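Local coordinates for adenylate cyclase-like protein (PDB 4QO6) that forms part of the inner-membrane ring of the chlamydial type III secretion system, this piece being its elongated periplasmic region, at residues I136-L148 and H157-G169. Numbering follows the deposited sequence.
Sequences IESQVMKALAGHL and HVSFTNGEAVLTG
Phe-160 lies beneath helix 137-148 with Val-140 over one ring face, Val-140 CG1 standing 3.8 Å from the Phe-160 ring centroid and 5° off its normal, a CH-pi contact. With CG of Phe-160 anti to its backbone N (chi1 -177°), the ring reaches under the first helical turn, where Glu-137 CG comes within 3.5 Å of Phe-160 CD2. The Glu-137 chain continues extended past the ring, its carboxylate nearly perpendicular to it, and OE2 accepts a 2.7 Å hydrogen bond from Asn-162 N, which approaches from above the carboxylate plane. This bond ties the helix start to the type I' turn 161-164; a water donating to Asn-162 OD1 and, weakly, to Glu-137 OE2 adds a second link. Met-141 bends at chi3 (-86°) and lays its thioether along the strand backbone, CE 3.4 Å from Phe-160 N. Farther along, Leu-144 CD1 packs 3.7 Å from Val-158 CG2, the two side chains crossing at about a right angle, and Leu-148 meets Val-158 and Leu-167. Ile-192 backs Leu-144 and Phe-160, and helix 176-187 closes over Leu-148 and Leu-167. A helix roughly antiparallel to the first strand of a hairpin, with strand 194-202 following a second helix, is the alpha-beta-beta-alpha-beta arrangement of a BON domain.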
loop_
_atom_site.group_PDB
_atom_site.type_symbol
_atom_site.label_atom_id
_atom_site.label_comp_id
_atom_site.label_asym_id
_atom_site.label_seq_id
_atom_site.Cartn_x
_atom_site.Cartn_y
_atom_site.Cartn_z
ATOM N N ILE A 136 2.268 9.219 -3.423
ATOM C CA ILE A 136 1.860 10.493 -4.108
ATOM C C ILE A 136 2.706 10.714 -5.383
ATOM O O ILE A 136 3.919 10.836 -5.312
ATOM C CB ILE A 136 1.984 11.738 -3.194
ATOM C CG1 ILE A 136 1.287 11.523 -1.836
ATOM C CG2 ILE A 136 1.421 12.981 -3.881
ATOM C CD1 ILE A 136 -0.143 11.034 -1.945
ATOM N N GLU A 137 2.072 10.749 -6.537
ATOM C CA GLU A 137 2.806 10.870 -7.808
ATOM C C GLU A 137 3.686 12.123 -7.924
ATOM O O GLU A 137 4.845 12.021 -8.274
ATOM C CB GLU A 137 1.865 10.732 -9.012
ATOM C CG GLU A 137 1.465 9.280 -9.280
ATOM C CD GLU A 137 0.236 9.119 -10.175
ATOM O OE1 GLU A 137 -0.319 10.138 -10.670
ATOM O OE2 GLU A 137 -0.160 7.947 -10.406
ATOM N N SER A 138 3.161 13.287 -7.562
ATOM C CA SER A 138 3.961 14.504 -7.531
ATOM C C SER A 138 5.238 14.330 -6.687
ATOM O O SER A 138 6.269 14.869 -7.036
ATOM C CB SER A 138 3.143 15.708 -7.037
ATOM O OG SER A 138 2.918 15.657 -5.638
ATOM N N GLN A 139 5.194 13.560 -5.606
ATOM C CA GLN A 139 6.405 13.338 -4.795
ATOM C C GLN A 139 7.436 12.427 -5.460
ATOM O O GLN A 139 8.650 12.650 -5.351
ATOM C CB GLN A 139 6.054 12.813 -3.395
ATOM C CG GLN A 139 5.463 13.902 -2.519
ATOM C CD GLN A 139 4.777 13.388 -1.245
ATOM O OE1 GLN A 139 4.989 12.243 -0.808
ATOM N NE2 GLN A 139 3.937 14.246 -0.645
ATOM N N VAL A 140 6.969 11.401 -6.144
ATOM C CA VAL A 140 7.871 10.429 -6.756
ATOM C C VAL A 140 8.592 11.080 -7.919
ATOM O O VAL A 140 9.724 10.735 -8.212
ATOM C CB VAL A 140 7.121 9.224 -7.301
ATOM C CG1 VAL A 140 8.087 8.242 -7.961
ATOM C CG2 VAL A 140 6.384 8.533 -6.157
ATOM N N MET A 141 7.926 12.044 -8.538
ATOM C CA MET A 141 8.449 12.701 -9.696
ATOM C C MET A 141 9.590 13.666 -9.303
ATOM O O MET A 141 10.596 13.674 -9.974
ATOM C CB MET A 141 7.319 13.429 -10.459
ATOM C CG MET A 141 7.379 13.199 -11.962
ATOM S SD MET A 141 6.333 14.336 -12.872
ATOM C CE MET A 141 4.728 13.513 -12.863
ATOM N N LYS A 142 9.419 14.483 -8.253
ATOM C CA LYS A 142 10.573 15.211 -7.589
ATOM C C LYS A 142 11.745 14.241 -7.255
ATOM O O LYS A 142 12.911 14.495 -7.524
ATOM C CB LYS A 142 10.089 15.979 -6.333
ATOM C CG LYS A 142 11.117 16.232 -5.201
ATOM C CD LYS A 142 12.000 17.485 -5.390
ATOM C CE LYS A 142 12.749 17.940 -4.118
ATOM N NZ LYS A 142 14.118 17.367 -3.961
ATOM N N ALA A 143 11.453 13.085 -6.722
ATOM C CA ALA A 143 12.576 12.192 -6.400
ATOM C C ALA A 143 13.331 11.831 -7.690
ATOM O O ALA A 143 14.550 11.926 -7.718
ATOM C CB ALA A 143 12.115 10.962 -5.681
ATOM N N LEU A 144 12.591 11.440 -8.746
ATOM C CA LEU A 144 13.155 11.028 -10.035
ATOM C C LEU A 144 13.938 12.158 -10.724
ATOM O O LEU A 144 15.015 11.954 -11.170
ATOM C CB LEU A 144 12.017 10.584 -10.981
ATOM C CG LEU A 144 11.183 9.318 -10.649
ATOM C CD1 LEU A 144 9.904 9.217 -11.477
ATOM C CD2 LEU A 144 11.996 8.046 -10.805
ATOM N N ALA A 145 13.301 13.314 -10.864
ATOM C CA ALA A 145 13.871 14.475 -11.427
ATOM C C ALA A 145 15.128 14.869 -10.658
ATOM O O ALA A 145 16.113 15.183 -11.279
ATOM C CB ALA A 145 12.861 15.604 -11.409
ATOM N N GLY A 146 15.120 14.800 -9.330
ATOM C CA GLY A 146 16.338 15.036 -8.554
ATOM C C GLY A 146 17.465 14.025 -8.779
ATOM O O GLY A 146 18.633 14.420 -8.830
ATOM N N HIS A 147 17.167 12.739 -8.906
ATOM C CA HIS A 147 18.177 11.754 -9.311
ATOM C C HIS A 147 18.775 12.052 -10.711
ATOM O O HIS A 147 19.955 11.889 -10.943
ATOM C CB HIS A 147 17.572 10.362 -9.356
ATOM C CG HIS A 147 17.240 9.803 -8.011
ATOM N ND1 HIS A 147 16.022 10.019 -7.394
ATOM C CD2 HIS A 147 17.961 9.023 -7.170
ATOM C CE1 HIS A 147 16.022 9.408 -6.221
ATOM N NE2 HIS A 147 17.187 8.805 -6.058
ATOM N N LEU A 148 17.945 12.487 -11.655
ATOM C CA LEU A 148 18.458 12.728 -12.997
ATOM C C LEU A 148 19.411 13.962 -12.994
ATOM O O LEU A 148 20.456 13.934 -13.590
ATOM C CB LEU A 148 17.327 12.947 -14.014
ATOM C CG LEU A 148 16.458 11.721 -14.307
ATOM C CD1 LEU A 148 15.190 12.178 -15.042
ATOM C CD2 LEU A 148 17.238 10.665 -15.075
ATOM N N HIS A 157 13.732 14.283 -19.159
ATOM C CA HIS A 157 12.495 14.664 -18.500
ATOM C C HIS A 157 11.724 13.436 -18.096
ATOM O O HIS A 157 11.833 12.415 -18.725
ATOM C CB HIS A 157 11.679 15.583 -19.400
ATOM C CG HIS A 157 12.319 16.923 -19.575
ATOM N ND1 HIS A 157 13.470 17.107 -20.317
ATOM C CD2 HIS A 157 12.022 18.130 -19.037
ATOM C CE1 HIS A 157 13.827 18.380 -20.262
ATOM N NE2 HIS A 157 12.967 19.019 -19.487
ATOM N N VAL A 158 10.960 13.522 -17.018
ATOM C CA VAL A 158 10.248 12.336 -16.524
ATOM C C VAL A 158 8.778 12.640 -16.236
ATOM O O VAL A 158 8.433 13.738 -15.791
ATOM C CB VAL A 158 10.956 11.728 -15.296
ATOM C CG1 VAL A 158 10.969 12.704 -14.121
ATOM C CG2 VAL A 158 10.304 10.424 -14.903
ATOM N N SER A 159 7.907 11.696 -16.581
ATOM C CA SER A 159 6.548 11.688 -16.035
ATOM C C SER A 159 6.314 10.414 -15.244
ATOM O O SER A 159 6.964 9.392 -15.458
ATOM C CB SER A 159 5.476 11.888 -17.114
ATOM O OG SER A 159 5.322 10.744 -17.920
ATOM N N PHE A 160 5.367 10.473 -14.331
ATOM C CA PHE A 160 5.082 9.333 -13.449
ATOM C C PHE A 160 3.596 9.194 -13.132
ATOM O O PHE A 160 2.987 10.114 -12.574
ATOM C CB PHE A 160 5.835 9.442 -12.145
ATOM C CG PHE A 160 5.622 8.269 -11.261
ATOM C CD1 PHE A 160 6.262 7.066 -11.536
ATOM C CD2 PHE A 160 4.747 8.344 -10.171
ATOM C CE1 PHE A 160 6.039 5.967 -10.752
ATOM C CE2 PHE A 160 4.543 7.236 -9.370
ATOM C CZ PHE A 160 5.199 6.047 -9.664
ATOM N N THR A 161 3.008 8.077 -13.531
ATOM C CA THR A 161 1.619 7.773 -13.164
ATOM C C THR A 161 1.454 6.264 -12.977
ATOM O O THR A 161 1.916 5.493 -13.801
ATOM C CB THR A 161 0.549 8.245 -14.194
ATOM O OG1 THR A 161 0.410 7.274 -15.211
ATOM C CG2 THR A 161 0.891 9.582 -14.861
ATOM N N ASN A 162 0.844 5.890 -11.847
ATOM C CA ASN A 162 0.399 4.561 -11.565
ATOM C C ASN A 162 1.515 3.547 -11.572
ATOM O O ASN A 162 1.323 2.431 -12.061
ATOM C CB ASN A 162 -0.712 4.138 -12.510
ATOM C CG ASN A 162 -1.646 3.118 -11.869
ATOM O OD1 ASN A 162 -2.198 3.349 -10.774
ATOM N ND2 ASN A 162 -1.800 1.969 -12.516
ATOM N N GLY A 163 2.669 3.927 -11.001
ATOM C CA GLY A 163 3.828 3.023 -10.846
ATOM C C GLY A 163 4.719 3.016 -12.081
ATOM O O GLY A 163 5.751 2.306 -12.117
ATOM N N GLU A 164 4.305 3.788 -13.096
ATOM C CA GLU A 164 5.027 3.845 -14.378
ATOM C C GLU A 164 5.736 5.193 -14.639
ATOM O O GLU A 164 5.109 6.281 -14.699
ATOM C CB GLU A 164 4.077 3.497 -15.533
ATOM C CG GLU A 164 4.822 3.211 -16.822
ATOM C CD GLU A 164 3.910 2.930 -17.993
ATOM O OE1 GLU A 164 3.367 3.890 -18.622
ATOM O OE2 GLU A 164 3.763 1.733 -18.275
ATOM N N ALA A 165 7.056 5.106 -14.675
ATOM C CA ALA A 165 7.936 6.218 -15.048
ATOM C C ALA A 165 8.240 6.259 -16.570
ATOM O O ALA A 165 8.794 5.288 -17.100
ATOM C CB ALA A 165 9.250 6.067 -14.301
ATOM N N VAL A 166 7.992 7.401 -17.203
ATOM C CA VAL A 166 8.304 7.625 -18.626
ATOM C C VAL A 166 9.432 8.672 -18.818
ATOM O O VAL A 166 9.335 9.819 -18.364
ATOM C CB VAL A 166 7.063 8.078 -19.465
ATOM C CG1 VAL A 166 7.407 8.145 -20.935
ATOM C CG2 VAL A 166 5.868 7.128 -19.349
ATOM N N LEU A 167 10.482 8.266 -19.528
ATOM C CA LEU A 167 11.619 9.125 -19.835
ATOM C C LEU A 167 11.661 9.546 -21.309
ATOM O O LEU A 167 11.535 8.720 -22.220
ATOM C CB LEU A 167 12.905 8.401 -19.505
ATOM C CG LEU A 167 12.945 7.794 -18.108
ATOM C CD1 LEU A 167 14.176 6.930 -17.986
ATOM C CD2 LEU A 167 12.895 8.870 -17.027
ATOM N N THR A 168 11.887 10.832 -21.514
ATOM C CA THR A 168 12.067 11.401 -22.838
ATOM C C THR A 168 13.206 12.413 -22.826
ATOM O O THR A 168 13.594 12.916 -21.781
ATOM C CB THR A 168 10.827 12.184 -23.221
ATOM O OG1 THR A 168 10.497 13.058 -22.124
ATOM C CG2 THR A 168 9.664 11.208 -23.507
ATOM N N GLY A 169 13.709 12.747 -24.005
ATOM C CA GLY A 169 14.761 13.738 -24.116
ATOM C C GLY A 169 15.847 13.166 -24.960
ATOM O O GLY A 169 15.615 12.231 -25.745
HETATM O O HOH W 1 -2.844 6.040 -11.023
#